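Side-chain contacts in 70 kDa protein (Xanthomonas sp., PDB 4B2N), which cleaves natural rubber with dioxygen as a processive dihaem c-type cytochrome, probably related to the bacterial cytochrome c peroxidases: residues 25-30 with 43-48; 82-87 with 338-343; 242-247 with 631-636; 470-475 with 485-490; 581-586 with 590-595. All blocks are in the same frame, centred on the assembly; numbering follows the deposited sequence.

Contact 1: residues 25-30 with 43-48; sequences RSPLMV and VDPRSL
Pro27 and Pro45 meet ring to ring, crossing at a slant. Pro27 CB lies 3.6 Å from Pro45 CD. Its neighbour in the ring, Pro27 CG, rests 3.8 Å from the same Pro45 CD and also reaches Pro45 CG. Beside this pair, Leu28 comes in with one methyl. Leu28 CD1 is 3.6 Å from Val43 O and also lies against Asp44 CA. Pro27 and Leu28 open the short helix 27-32, with Ser26 at its N-cap position. The facing segment is a loop that runs into a 3-10 turn.

Asp44 leads from this contact to its own segment. Asp44 CB lies 4.0 Å from Leu28 CD1. CG stands anti to the backbone N (chi1 168°). OD1 takes Arg46 N from above the carboxylate plane, which makes an Asx turn. Asp44 OD1 also accepts from Arg46 NE at 3.0 Å in a fairly straight bond (164°). At the other tip, Asp44 OD2 forms a salt bridge with Arg46 NH2 at 2.8 Å. Arg46 thus grips the carboxylate side-on. Arg46 NH1 also makes weak bonds to the carbonyls of Arg294 and Lys297, two haem-binding residues. No hydrogen bond crosses between the segments. They meet through van der Waals contact of two proline rings and a leucine methyl, the methyl also resting on a backbone carbonyl oxygen. The Asp44 and Arg46 charges pair within 43-48, so the side facing Pro27 and Leu28 can stay apolar.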
# COMPACT_ATOMS: atom_id res chain seq x y z
N ARG A 25 16.78 3.12 11.12
CA ARG A 25 16.36 4.37 10.54
C ARG A 25 15.16 5.03 11.30
O ARG A 25 15.15 6.23 11.65
CB ARG A 25 15.98 4.03 9.08
CG ARG A 25 15.83 5.28 8.27
CD ARG A 25 17.16 5.96 8.16
NE ARG A 25 18.02 5.37 7.16
CZ ARG A 25 19.16 5.96 6.79
NH1 ARG A 25 19.50 7.11 7.37
NH2 ARG A 25 19.92 5.42 5.85
N SER A 26 14.15 4.23 11.59
CA SER A 26 12.99 4.64 12.35
C SER A 26 13.41 5.51 13.53
O SER A 26 14.14 5.06 14.37
CB SER A 26 12.33 3.36 12.94
OG SER A 26 11.40 3.81 13.91
N PRO A 27 12.94 6.75 13.64
CA PRO A 27 13.48 7.63 14.71
C PRO A 27 13.20 7.21 16.18
O PRO A 27 14.04 7.35 17.03
CB PRO A 27 12.81 8.97 14.41
CG PRO A 27 12.63 8.95 12.94
CD PRO A 27 12.24 7.52 12.57
N LEU A 28 12.04 6.67 16.44
CA LEU A 28 11.76 6.08 17.73
C LEU A 28 12.68 4.90 18.03
O LEU A 28 13.09 4.75 19.17
CB LEU A 28 10.27 5.61 17.82
CG LEU A 28 9.28 6.72 18.29
CD1 LEU A 28 9.38 8.03 17.51
CD2 LEU A 28 7.84 6.28 18.25
N MET A 29 12.96 4.05 17.03
CA MET A 29 13.91 2.96 17.24
C MET A 29 15.33 3.55 17.38
O MET A 29 16.08 3.06 18.18
CB MET A 29 13.83 1.89 16.16
CG MET A 29 12.45 1.23 16.09
SD MET A 29 12.02 0.47 17.70
CE MET A 29 12.93 -1.08 17.58
N VAL A 30 15.69 4.59 16.66
CA VAL A 30 17.02 5.20 16.88
C VAL A 30 17.12 5.63 18.32
O VAL A 30 18.09 5.30 19.03
CB VAL A 30 17.30 6.39 15.89
CG1 VAL A 30 18.56 7.16 16.25
CG2 VAL A 30 17.34 5.86 14.46
N VAL A 43 10.61 11.92 20.32
CA VAL A 43 9.61 12.69 19.58
C VAL A 43 9.46 11.97 18.23
O VAL A 43 10.44 11.48 17.66
CB VAL A 43 10.07 14.17 19.38
CG1 VAL A 43 9.30 14.84 18.26
CG2 VAL A 43 9.91 15.00 20.67
N ASP A 44 8.24 11.88 17.73
CA ASP A 44 8.01 11.28 16.38
C ASP A 44 8.13 12.46 15.44
O ASP A 44 7.31 13.32 15.49
CB ASP A 44 6.59 10.72 16.34
CG ASP A 44 6.12 10.35 14.94
OD1 ASP A 44 6.96 10.37 13.99
OD2 ASP A 44 4.87 10.17 14.77
N PRO A 45 9.20 12.53 14.62
CA PRO A 45 9.35 13.75 13.86
C PRO A 45 8.21 14.13 12.90
O PRO A 45 8.06 15.34 12.56
CB PRO A 45 10.66 13.54 13.10
CG PRO A 45 11.42 12.58 14.01
CD PRO A 45 10.32 11.61 14.42
N ARG A 46 7.47 13.12 12.40
CA ARG A 46 6.27 13.38 11.62
C ARG A 46 5.33 14.31 12.35
O ARG A 46 4.63 15.07 11.71
CB ARG A 46 5.54 12.04 11.37
CG ARG A 46 6.46 11.09 10.62
CD ARG A 46 5.82 9.74 10.41
NE ARG A 46 5.30 9.26 11.71
CZ ARG A 46 4.36 8.35 11.84
NH1 ARG A 46 3.87 7.76 10.76
NH2 ARG A 46 3.87 8.13 13.05
N SER A 47 5.32 14.29 13.69
CA SER A 47 4.31 15.02 14.43
C SER A 47 4.77 16.48 14.52
O SER A 47 3.98 17.35 14.88
CB SER A 47 4.13 14.43 15.85
OG SER A 47 5.36 14.65 16.56
N LEU A 48 6.01 16.76 14.11
CA LEU A 48 6.50 18.15 14.11
C LEU A 48 6.02 18.90 12.88
O LEU A 48 6.19 20.14 12.78
CB LEU A 48 8.04 18.18 14.19
CG LEU A 48 8.60 17.53 15.47
CD1 LEU A 48 10.09 17.45 15.29
CD2 LEU A 48 8.30 18.24 16.79

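Contact 2: residues 82-87 with 338-343; sequences PPRPTT and DINNFL
The guanidinium of Arg84 takes the amide oxygen of Asn341 at its edge, in the guanidinium plane, with the two group planes 76° apart. One guanidinium face is covered by Pro85 CD from its own segment, 4.0 Å above the plane and offset toward the rim. Arg84 NH2 donates to Asn341 OD1 at 2.7 Å with an angle of 152°. Arg84 NH1 adds a weak bond to the same Asn341 OD1 at 3.1 Å. One oxygen therefore faces two nitrogens, and this should limit rotation of the guanidinium. The arginine chain bends at chi3 (48°), which turns its end toward the helix. The other branch of the amide, Asn341 ND2, lies 3.6 Å from Pro85 CG. Asn340 OD1 is farther off, 3.9 Å from Arg84 NH1.

The contact joins the loop leading into helix 88-104 to the middle of helix 333-345. Ser94 of helix 88-104 bonds to Asn341 ND2, so the amide bridges loop and helix. Asp338 pairs with Arg97 of the same helix. Ile339 and Leu343 of helix 333-345 touch a haem c, while Phe342 packs edge-to-face on Trp209.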
# COMPACT_ATOMS: atom_id res chain seq x y z
N PRO A 82 -7.47 6.14 23.57
CA PRO A 82 -6.41 5.76 24.54
C PRO A 82 -5.09 6.43 24.08
O PRO A 82 -4.90 6.62 22.90
CB PRO A 82 -6.29 4.26 24.34
CG PRO A 82 -7.61 3.81 23.73
CD PRO A 82 -8.07 4.96 22.88
N PRO A 83 -4.23 6.82 25.03
CA PRO A 83 -2.99 7.51 24.71
C PRO A 83 -2.10 6.57 23.90
O PRO A 83 -2.17 5.33 24.05
CB PRO A 83 -2.37 7.79 26.06
CG PRO A 83 -3.04 6.88 27.05
CD PRO A 83 -4.43 6.63 26.48
N ARG A 84 -1.28 7.16 23.02
CA ARG A 84 -0.25 6.43 22.39
C ARG A 84 0.84 6.07 23.45
O ARG A 84 0.86 6.67 24.56
CB ARG A 84 0.39 7.32 21.29
CG ARG A 84 -0.44 7.45 20.01
CD ARG A 84 0.37 8.12 18.89
NE ARG A 84 1.69 7.45 18.82
CZ ARG A 84 1.89 6.27 18.23
NH1 ARG A 84 0.89 5.63 17.59
NH2 ARG A 84 3.07 5.71 18.31
N PRO A 85 1.78 5.19 23.10
CA PRO A 85 2.89 4.81 24.02
C PRO A 85 3.68 6.05 24.41
O PRO A 85 3.84 6.92 23.55
CB PRO A 85 3.79 3.91 23.14
CG PRO A 85 2.81 3.28 22.19
CD PRO A 85 1.75 4.34 21.90
N THR A 86 4.19 6.09 25.65
CA THR A 86 4.91 7.29 26.13
C THR A 86 6.35 6.89 26.50
O THR A 86 7.20 7.75 26.77
CB THR A 86 4.27 7.88 27.40
OG1 THR A 86 4.28 6.87 28.41
CG2 THR A 86 2.81 8.37 27.12
N THR A 87 6.62 5.57 26.52
CA THR A 87 7.96 5.04 26.82
C THR A 87 8.49 4.05 25.80
O THR A 87 7.72 3.48 25.04
CB THR A 87 8.00 4.29 28.16
OG1 THR A 87 7.35 3.02 28.03
CG2 THR A 87 7.37 5.16 29.30
N ASP A 338 -1.44 -1.20 17.45
CA ASP A 338 -0.24 -2.02 17.65
C ASP A 338 0.41 -2.36 16.28
O ASP A 338 1.62 -2.24 16.12
CB ASP A 338 -0.61 -3.34 18.36
CG ASP A 338 -0.90 -3.18 19.87
OD1 ASP A 338 -0.49 -2.18 20.48
OD2 ASP A 338 -1.56 -4.11 20.46
N ILE A 339 -0.41 -2.73 15.27
CA ILE A 339 0.11 -2.88 13.90
C ILE A 339 0.84 -1.60 13.46
O ILE A 339 1.97 -1.64 13.01
CB ILE A 339 -0.97 -3.37 12.88
CG1 ILE A 339 -1.48 -4.83 13.21
CG2 ILE A 339 -0.43 -3.12 11.45
CD1 ILE A 339 -2.77 -5.20 12.50
N ASN A 340 0.19 -0.46 13.63
CA ASN A 340 0.74 0.82 13.24
C ASN A 340 2.09 1.11 13.93
O ASN A 340 3.02 1.57 13.30
CB ASN A 340 -0.25 1.96 13.54
CG ASN A 340 0.31 3.28 13.15
OD1 ASN A 340 0.58 4.13 14.04
ND2 ASN A 340 0.57 3.45 11.86
N ASN A 341 2.13 0.88 15.23
CA ASN A 341 3.40 0.94 15.92
C ASN A 341 4.46 -0.05 15.43
O ASN A 341 5.58 0.31 15.37
CB ASN A 341 3.21 0.79 17.41
CG ASN A 341 2.59 2.02 18.01
OD1 ASN A 341 2.76 3.16 17.50
ND2 ASN A 341 1.80 1.82 19.05
N PHE A 342 4.11 -1.30 15.11
CA PHE A 342 5.10 -2.14 14.47
C PHE A 342 5.58 -1.44 13.16
O PHE A 342 6.78 -1.35 12.91
CB PHE A 342 4.50 -3.54 14.16
CG PHE A 342 5.45 -4.42 13.41
CD1 PHE A 342 6.75 -4.65 13.92
CD2 PHE A 342 5.04 -5.04 12.24
CE1 PHE A 342 7.61 -5.48 13.19
CE2 PHE A 342 5.87 -5.90 11.53
CZ PHE A 342 7.18 -6.08 12.02
N LEU A 343 4.65 -0.99 12.32
CA LEU A 343 5.08 -0.34 11.02
C LEU A 343 6.01 0.83 11.26
O LEU A 343 7.02 1.01 10.55
CB LEU A 343 3.82 0.15 10.24
CG LEU A 343 2.76 -0.95 10.02
CD1 LEU A 343 1.66 -0.46 9.08
CD2 LEU A 343 3.46 -2.12 9.32

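Contact 3: residues 242-247 with 631-636; sequences WSTGRG and SYLYGN
This is a buried, mostly water-mediated contact between two loops. One side is a type II beta turn from Leu633 to Asn636, and the other is the loop between helices 218-226 and 253-261. Gly635 has the positive phi expected at the third position of such a turn. The turn lies a few residues before His641, an axial ligand of a haem iron.

Direct contact is slight. Thr244 OG1 lies 4.2 Å from Leu633 CD1 as the two side chains pass alongside, pointing opposite ways. Thr244 OG1 sits between the backbone N and the carbonyl carbon (chi1 63°), and from there it meets two waters. The first water is 2.6 Å from Thr244 OG1. It also approaches Asn636 OD1, weakly, and Tyr634 O. Its two protons cannot serve every nearby acceptor at once.

The main protein partner of Asn636 ND2 is Asn630 O, close by in the chain. Within the 242-247 loop, Ser243 OG donates to Gly245 O at 2.8 Å, in the carbonyl plane, and also bonds to Gly219 N. Ile595 of helix 593-596 touches both Thr244 and Leu633 and flanks the direct contact. The second water completes the bridge: it lies 2.8 Å from Thr244 OG1 and accepts from Asn636 ND2 at 3.0 Å.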
# COMPACT_ATOMS: atom_id res chain seq x y z
N TRP A 242 -9.06 -7.15 -6.71
CA TRP A 242 -8.75 -7.83 -7.99
C TRP A 242 -7.55 -7.16 -8.55
O TRP A 242 -7.04 -6.19 -7.94
CB TRP A 242 -9.98 -7.67 -8.89
CG TRP A 242 -9.99 -8.55 -10.12
CD1 TRP A 242 -9.59 -8.19 -11.40
CD2 TRP A 242 -10.49 -9.95 -10.23
NE1 TRP A 242 -9.77 -9.24 -12.27
CE2 TRP A 242 -10.30 -10.34 -11.63
CE3 TRP A 242 -11.03 -10.87 -9.35
CZ2 TRP A 242 -10.70 -11.59 -12.12
CZ3 TRP A 242 -11.42 -12.15 -9.83
CH2 TRP A 242 -11.25 -12.49 -11.18
N SER A 243 -7.03 -7.62 -9.70
CA SER A 243 -5.96 -6.86 -10.28
C SER A 243 -6.01 -7.10 -11.77
O SER A 243 -6.64 -8.09 -12.25
CB SER A 243 -4.61 -7.31 -9.72
OG SER A 243 -4.38 -8.68 -9.98
N THR A 244 -5.33 -6.23 -12.49
CA THR A 244 -5.17 -6.42 -13.88
C THR A 244 -3.95 -7.24 -14.20
O THR A 244 -3.86 -7.80 -15.33
CB THR A 244 -5.15 -5.10 -14.67
OG1 THR A 244 -4.04 -4.31 -14.28
CG2 THR A 244 -6.43 -4.31 -14.42
N GLY A 245 -3.06 -7.39 -13.21
CA GLY A 245 -1.81 -8.10 -13.43
C GLY A 245 -1.14 -8.34 -12.10
O GLY A 245 -1.84 -8.64 -11.10
N ARG A 246 0.17 -8.14 -12.04
CA ARG A 246 0.94 -8.44 -10.81
C ARG A 246 1.56 -7.20 -10.20
O ARG A 246 2.01 -6.37 -10.95
CB ARG A 246 2.04 -9.44 -11.18
CG ARG A 246 1.49 -10.84 -11.23
CD ARG A 246 2.56 -11.69 -11.85
NE ARG A 246 2.32 -13.15 -11.86
CZ ARG A 246 2.98 -14.00 -11.06
NH1 ARG A 246 3.74 -13.51 -10.07
NH2 ARG A 246 2.83 -15.36 -11.20
N GLY A 247 1.56 -7.10 -8.86
CA GLY A 247 2.35 -6.04 -8.18
C GLY A 247 1.61 -4.75 -7.98
O GLY A 247 2.14 -3.75 -7.41
N SER A 631 1.97 -0.77 -19.81
CA SER A 631 1.70 0.65 -19.52
C SER A 631 0.43 1.25 -20.17
O SER A 631 -0.01 2.33 -19.78
CB SER A 631 2.88 1.54 -19.99
OG SER A 631 3.89 1.48 -19.05
N TYR A 632 -0.09 0.60 -21.20
CA TYR A 632 -1.30 1.01 -21.92
C TYR A 632 -2.64 0.66 -21.23
O TYR A 632 -3.65 1.22 -21.57
CB TYR A 632 -1.27 0.48 -23.36
CG TYR A 632 -0.16 1.10 -24.11
CD1 TYR A 632 -0.11 2.48 -24.25
CD2 TYR A 632 0.90 0.33 -24.62
CE1 TYR A 632 0.90 3.09 -24.94
CE2 TYR A 632 1.95 0.95 -25.31
CZ TYR A 632 1.92 2.33 -25.47
OH TYR A 632 2.93 3.01 -26.12
N LEU A 633 -2.65 -0.19 -20.22
CA LEU A 633 -3.90 -0.45 -19.53
C LEU A 633 -4.29 0.77 -18.70
O LEU A 633 -3.43 1.63 -18.37
CB LEU A 633 -3.86 -1.76 -18.68
CG LEU A 633 -3.38 -3.00 -19.45
CD1 LEU A 633 -3.36 -4.13 -18.42
CD2 LEU A 633 -4.24 -3.38 -20.65
N TYR A 634 -5.58 0.86 -18.40
CA TYR A 634 -6.12 1.95 -17.63
C TYR A 634 -5.33 2.12 -16.32
O TYR A 634 -5.22 1.17 -15.56
CB TYR A 634 -7.59 1.61 -17.30
CG TYR A 634 -8.38 2.66 -16.52
CD1 TYR A 634 -8.36 2.69 -15.11
CD2 TYR A 634 -9.15 3.62 -17.18
CE1 TYR A 634 -9.11 3.61 -14.40
CE2 TYR A 634 -9.87 4.56 -16.45
CZ TYR A 634 -9.83 4.56 -15.08
OH TYR A 634 -10.56 5.48 -14.39
N GLY A 635 -4.81 3.32 -16.07
CA GLY A 635 -4.21 3.64 -14.83
C GLY A 635 -2.75 3.28 -14.82
O GLY A 635 -2.08 3.56 -13.83
N ASN A 636 -2.25 2.64 -15.90
CA ASN A 636 -0.93 2.01 -15.89
C ASN A 636 0.14 2.89 -16.57
O ASN A 636 1.26 2.43 -16.73
CB ASN A 636 -0.92 0.62 -16.61
CG ASN A 636 -1.20 -0.56 -15.65
OD1 ASN A 636 -1.64 -0.38 -14.49
ND2 ASN A 636 -0.88 -1.76 -16.09
O HOH W 1 -3.89 -1.81 -15.08
O HOH W 2 -1.23 -4.30 -14.56

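Contact 4: residues 470-475 with 485-490; sequences SELRRV and PIYSPL
Tyr487 lies against the helix at Arg473 and Leu472, and the closer-knit part is with Arg473. Arg473 CG sits at the ring edge, in the ring plane. It is 3.9 Å from Tyr487 CE2 and 3.8 Å from Tyr487 OH. Arg473 CB adds a contact at 4.1 Å to Tyr487 CE2. The side chains cross at about a right angle. Tyr487 CG is anti to the backbone N (chi1 177°), which extends the ring from the loop toward helix 467-481. The same ring touches Pro476 and Arg477, one turn farther along the helix.

The looser side is the outer one. Leu472 offers a single methyl to the hydroxyl, with Leu472 CD2 at 3.7 Å from Tyr487 OH. Both of these residues are exposed, while Arg473 is buried.

The charged end of Arg473 turns away from the tyrosine. Its chain bends at chi3 (-54°), and one guanidinium face lies over Ser470 CA. Arg473 NH2 pairs with Asp263 in a salt bridge and bonds to Ser464 O. The guanidinium and the ring are nearly coplanar, 17° apart, but they are not stacked. The contact folds the chain after helix 467-481 back along that helix, far from the haems. Across the segments it is van der Waals contact. The charged end is directed to Asp263, with a long, weak ion pair to Glu265, which leaves the aliphatic part to meet the tyrosine.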
# COMPACT_ATOMS: atom_id res chain seq x y z
N SER A 470 -30.16 2.35 10.70
CA SER A 470 -29.17 2.69 9.69
C SER A 470 -29.85 3.28 8.44
O SER A 470 -29.38 4.27 7.87
CB SER A 470 -28.30 1.51 9.33
OG SER A 470 -27.25 1.98 8.47
N GLU A 471 -30.96 2.69 8.01
CA GLU A 471 -31.76 3.28 6.91
C GLU A 471 -32.27 4.67 7.22
O GLU A 471 -32.33 5.51 6.34
CB GLU A 471 -32.88 2.32 6.39
CG GLU A 471 -33.84 2.93 5.35
CD GLU A 471 -35.09 2.01 5.09
OE1 GLU A 471 -34.89 0.76 5.16
OE2 GLU A 471 -36.25 2.52 4.87
N LEU A 472 -32.67 4.91 8.44
CA LEU A 472 -33.17 6.20 8.82
C LEU A 472 -32.06 7.21 8.59
O LEU A 472 -32.25 8.26 7.96
CB LEU A 472 -33.65 6.15 10.32
CG LEU A 472 -34.07 7.51 10.98
CD1 LEU A 472 -34.78 7.34 12.32
CD2 LEU A 472 -32.88 8.46 11.16
N ARG A 473 -30.89 6.91 9.09
CA ARG A 473 -29.78 7.89 9.08
C ARG A 473 -29.20 8.16 7.69
O ARG A 473 -28.61 9.26 7.45
CB ARG A 473 -28.60 7.39 9.96
CG ARG A 473 -28.90 7.48 11.48
CD ARG A 473 -27.75 6.93 12.33
NE ARG A 473 -27.30 5.56 12.04
CZ ARG A 473 -27.64 4.49 12.77
NH1 ARG A 473 -28.52 4.63 13.75
NH2 ARG A 473 -27.10 3.30 12.52
N ARG A 474 -29.25 7.15 6.82
CA ARG A 474 -28.73 7.33 5.40
C ARG A 474 -29.25 8.59 4.69
O ARG A 474 -28.51 9.30 3.93
CB ARG A 474 -29.04 6.08 4.53
CG ARG A 474 -28.22 4.87 4.93
CD ARG A 474 -26.74 5.03 4.54
NE ARG A 474 -26.16 3.69 4.60
CZ ARG A 474 -24.95 3.38 4.20
NH1 ARG A 474 -24.15 4.33 3.76
NH2 ARG A 474 -24.59 2.09 4.21
N VAL A 475 -30.54 8.90 4.88
CA VAL A 475 -31.15 9.98 4.09
C VAL A 475 -30.56 11.36 4.49
O VAL A 475 -30.02 12.08 3.65
CB VAL A 475 -32.70 9.93 4.21
CG1 VAL A 475 -33.30 11.07 3.41
CG2 VAL A 475 -33.24 8.60 3.69
N PRO A 485 -27.80 20.51 5.34
CA PRO A 485 -27.43 20.67 6.74
C PRO A 485 -26.64 19.48 7.27
O PRO A 485 -26.81 18.31 6.80
CB PRO A 485 -28.77 20.72 7.47
CG PRO A 485 -29.73 21.21 6.44
CD PRO A 485 -29.24 20.67 5.12
N ILE A 486 -25.80 19.80 8.23
CA ILE A 486 -25.01 18.82 8.96
C ILE A 486 -25.96 17.86 9.62
O ILE A 486 -27.03 18.26 10.13
CB ILE A 486 -24.14 19.52 10.00
CG1 ILE A 486 -22.98 20.19 9.24
CG2 ILE A 486 -23.67 18.51 11.05
CD1 ILE A 486 -22.22 21.22 10.06
N TYR A 487 -25.67 16.56 9.53
CA TYR A 487 -26.50 15.65 10.30
C TYR A 487 -25.52 14.96 11.28
O TYR A 487 -25.48 15.27 12.47
CB TYR A 487 -27.16 14.62 9.36
CG TYR A 487 -27.98 13.60 10.11
CD1 TYR A 487 -29.15 14.00 10.78
CD2 TYR A 487 -27.59 12.27 10.20
CE1 TYR A 487 -29.94 13.07 11.47
CE2 TYR A 487 -28.37 11.35 10.92
CZ TYR A 487 -29.53 11.77 11.53
OH TYR A 487 -30.34 10.90 12.24
N SER A 488 -24.76 14.01 10.78
CA SER A 488 -23.74 13.33 11.63
C SER A 488 -22.59 14.27 11.93
O SER A 488 -22.14 15.04 11.06
CB SER A 488 -23.18 12.12 10.91
OG SER A 488 -24.20 11.22 10.50
N PRO A 489 -22.05 14.22 13.14
CA PRO A 489 -20.95 15.18 13.29
C PRO A 489 -19.71 14.83 12.42
O PRO A 489 -19.49 13.64 12.06
CB PRO A 489 -20.62 15.12 14.76
CG PRO A 489 -21.22 13.82 15.28
CD PRO A 489 -22.30 13.39 14.32
N LEU A 490 -18.95 15.86 12.12
CA LEU A 490 -17.69 15.71 11.40
C LEU A 490 -16.55 15.33 12.34
O LEU A 490 -16.51 15.79 13.47
CB LEU A 490 -17.32 16.95 10.68
CG LEU A 490 -18.39 17.51 9.75
CD1 LEU A 490 -17.71 18.56 8.92
CD2 LEU A 490 -19.00 16.49 8.83

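Contact 5: residues 581-586 with 590-595; sequences SPFLPC and MATIDI
Phe583 and Met590 are brought together by an anti first torsion in one and a folded chain in the other. The phenylalanine CG is anti to the backbone N (chi1 -180°), which sends the ring toward the 590-595 segment. Met590 bends at chi2 (-77°) and again at chi3 (-69°), so its methyl comes to the ring rim. Phe583 CZ is 3.9 Å from Met590 CE. The Met590 carbonyl meets the ring edge in plane, with Phe583 CE2 at 3.7 Å from Met590 O. One face of the ring is taken by Pro585 CD, 3.8 Å above the plane and offset toward the rim. Thr592 CG2 adds a looser contact, 4.2 Å from Phe583 CD2.

Pro585 also crosses Met590. Pro585 CB and Met590 CB are 3.3 Å apart, tighter than usual for two carbons.

Thr592 holds the N-cap position of helix 593-596, but its hydroxyl turns to a side chain. Thr592 OG1 donates to Asp594 OD1 at 2.6 Å, from the syn side. Asp594 OD2 forms a salt bridge with Arg626 of helix 620-626. Nearby, Cys586 forms a disulfide with Cys574. The contact thus closes a short surface loop that leads into helix 593-596. The aromatic C-H edge carries partial positive charge, so the in-plane carbonyl is probably a mildly favourable contact. The rest of the meeting between the segments is dispersion.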
# COMPACT_ATOMS: atom_id res chain seq x y z
N SER A 581 1.21 -13.71 -28.45
CA SER A 581 1.29 -14.29 -27.12
C SER A 581 2.64 -13.93 -26.50
O SER A 581 3.64 -14.24 -27.07
CB SER A 581 1.17 -15.80 -27.18
OG SER A 581 1.18 -16.34 -25.87
N PRO A 582 2.65 -13.26 -25.31
CA PRO A 582 1.41 -12.92 -24.58
C PRO A 582 0.61 -11.87 -25.34
O PRO A 582 1.20 -11.00 -26.02
CB PRO A 582 1.90 -12.28 -23.28
CG PRO A 582 3.40 -12.37 -23.29
CD PRO A 582 3.85 -12.66 -24.70
N PHE A 583 -0.69 -11.92 -25.18
CA PHE A 583 -1.54 -10.87 -25.75
C PHE A 583 -1.44 -9.58 -24.93
O PHE A 583 -1.85 -9.56 -23.78
CB PHE A 583 -2.99 -11.32 -25.82
CG PHE A 583 -3.89 -10.29 -26.40
CD1 PHE A 583 -3.66 -9.81 -27.70
CD2 PHE A 583 -4.97 -9.81 -25.66
CE1 PHE A 583 -4.48 -8.83 -28.26
CE2 PHE A 583 -5.81 -8.83 -26.22
CZ PHE A 583 -5.56 -8.35 -27.51
N LEU A 584 -0.89 -8.53 -25.53
CA LEU A 584 -0.54 -7.26 -24.87
C LEU A 584 -1.08 -6.06 -25.68
O LEU A 584 -0.36 -5.47 -26.51
CB LEU A 584 0.99 -7.17 -24.68
CG LEU A 584 1.63 -8.23 -23.75
CD1 LEU A 584 3.14 -8.10 -23.82
CD2 LEU A 584 1.20 -8.02 -22.30
N PRO A 585 -2.36 -5.71 -25.51
CA PRO A 585 -2.94 -4.67 -26.41
C PRO A 585 -2.31 -3.25 -26.26
O PRO A 585 -1.75 -2.92 -25.21
CB PRO A 585 -4.43 -4.73 -26.05
CG PRO A 585 -4.46 -5.22 -24.63
CD PRO A 585 -3.40 -6.30 -24.65
N CYS A 586 -2.35 -2.46 -27.33
CA CYS A 586 -1.82 -1.10 -27.34
C CYS A 586 -2.79 -0.13 -26.67
O CYS A 586 -2.45 1.01 -26.42
CB CYS A 586 -1.52 -0.66 -28.79
SG CYS A 586 -0.15 -1.58 -29.55
N MET A 590 -8.78 -2.95 -25.94
CA MET A 590 -8.73 -4.38 -26.29
C MET A 590 -8.62 -5.26 -25.02
O MET A 590 -8.41 -6.47 -25.11
CB MET A 590 -7.54 -4.67 -27.20
CG MET A 590 -7.54 -3.97 -28.54
SD MET A 590 -8.69 -4.80 -29.62
CE MET A 590 -7.93 -6.40 -29.96
N ALA A 591 -8.79 -4.63 -23.85
CA ALA A 591 -8.75 -5.33 -22.56
C ALA A 591 -9.60 -6.59 -22.47
O ALA A 591 -10.77 -6.61 -22.82
CB ALA A 591 -9.17 -4.35 -21.48
N THR A 592 -9.05 -7.67 -21.94
CA THR A 592 -9.83 -8.92 -21.80
C THR A 592 -10.66 -8.95 -20.51
O THR A 592 -10.55 -8.07 -19.67
CB THR A 592 -8.88 -10.12 -21.80
OG1 THR A 592 -7.78 -9.81 -20.93
CG2 THR A 592 -8.34 -10.36 -23.23
N ILE A 593 -11.49 -9.96 -20.36
CA ILE A 593 -12.43 -9.98 -19.25
C ILE A 593 -11.75 -9.96 -17.85
O ILE A 593 -12.26 -9.36 -16.93
CB ILE A 593 -13.36 -11.18 -19.41
CG1 ILE A 593 -14.58 -11.02 -18.53
CG2 ILE A 593 -12.63 -12.52 -19.23
CD1 ILE A 593 -15.55 -12.19 -18.72
N ASP A 594 -10.60 -10.61 -17.70
CA ASP A 594 -9.87 -10.64 -16.45
C ASP A 594 -9.26 -9.24 -16.15
O ASP A 594 -8.97 -8.92 -15.02
CB ASP A 594 -8.74 -11.67 -16.52
CG ASP A 594 -7.71 -11.32 -17.55
OD1 ASP A 594 -8.09 -11.20 -18.75
OD2 ASP A 594 -6.53 -11.12 -17.20
N ILE A 595 -9.05 -8.41 -17.17
CA ILE A 595 -8.49 -7.10 -16.92
C ILE A 595 -9.61 -6.10 -16.54
O ILE A 595 -9.41 -5.19 -15.74
CB ILE A 595 -7.69 -6.58 -18.13
CG1 ILE A 595 -6.44 -7.42 -18.34
CG2 ILE A 595 -7.34 -5.11 -17.98
CD1 ILE A 595 -5.67 -7.06 -19.63

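How the contacts relate
Contacts 1 and 2 are neighbours, with centres 12 Å apart and nearest atoms about 5 Å apart. Both lie near haem-binding Arg294: its side chain is about 4 Å from that of Asn340 and about 8 Å from that of Asp44. Contact 2 comes nearer a haem, about 6 Å from the Asn340 side chain, against about 13 Å for Asp44. Contacts 3 and 5 touch on the opposite side of the chain's centre. Trp242 NE1 and Asp594 O, 2.9 Å apart, probably form a hydrogen bond, and Tyr632 packs on the Cys586 carbonyl. Contact 3 keeps about 12 Å between the Asn636 side chain and a haem. Contact 4 stands apart, with its centre at least 32 Å from the others.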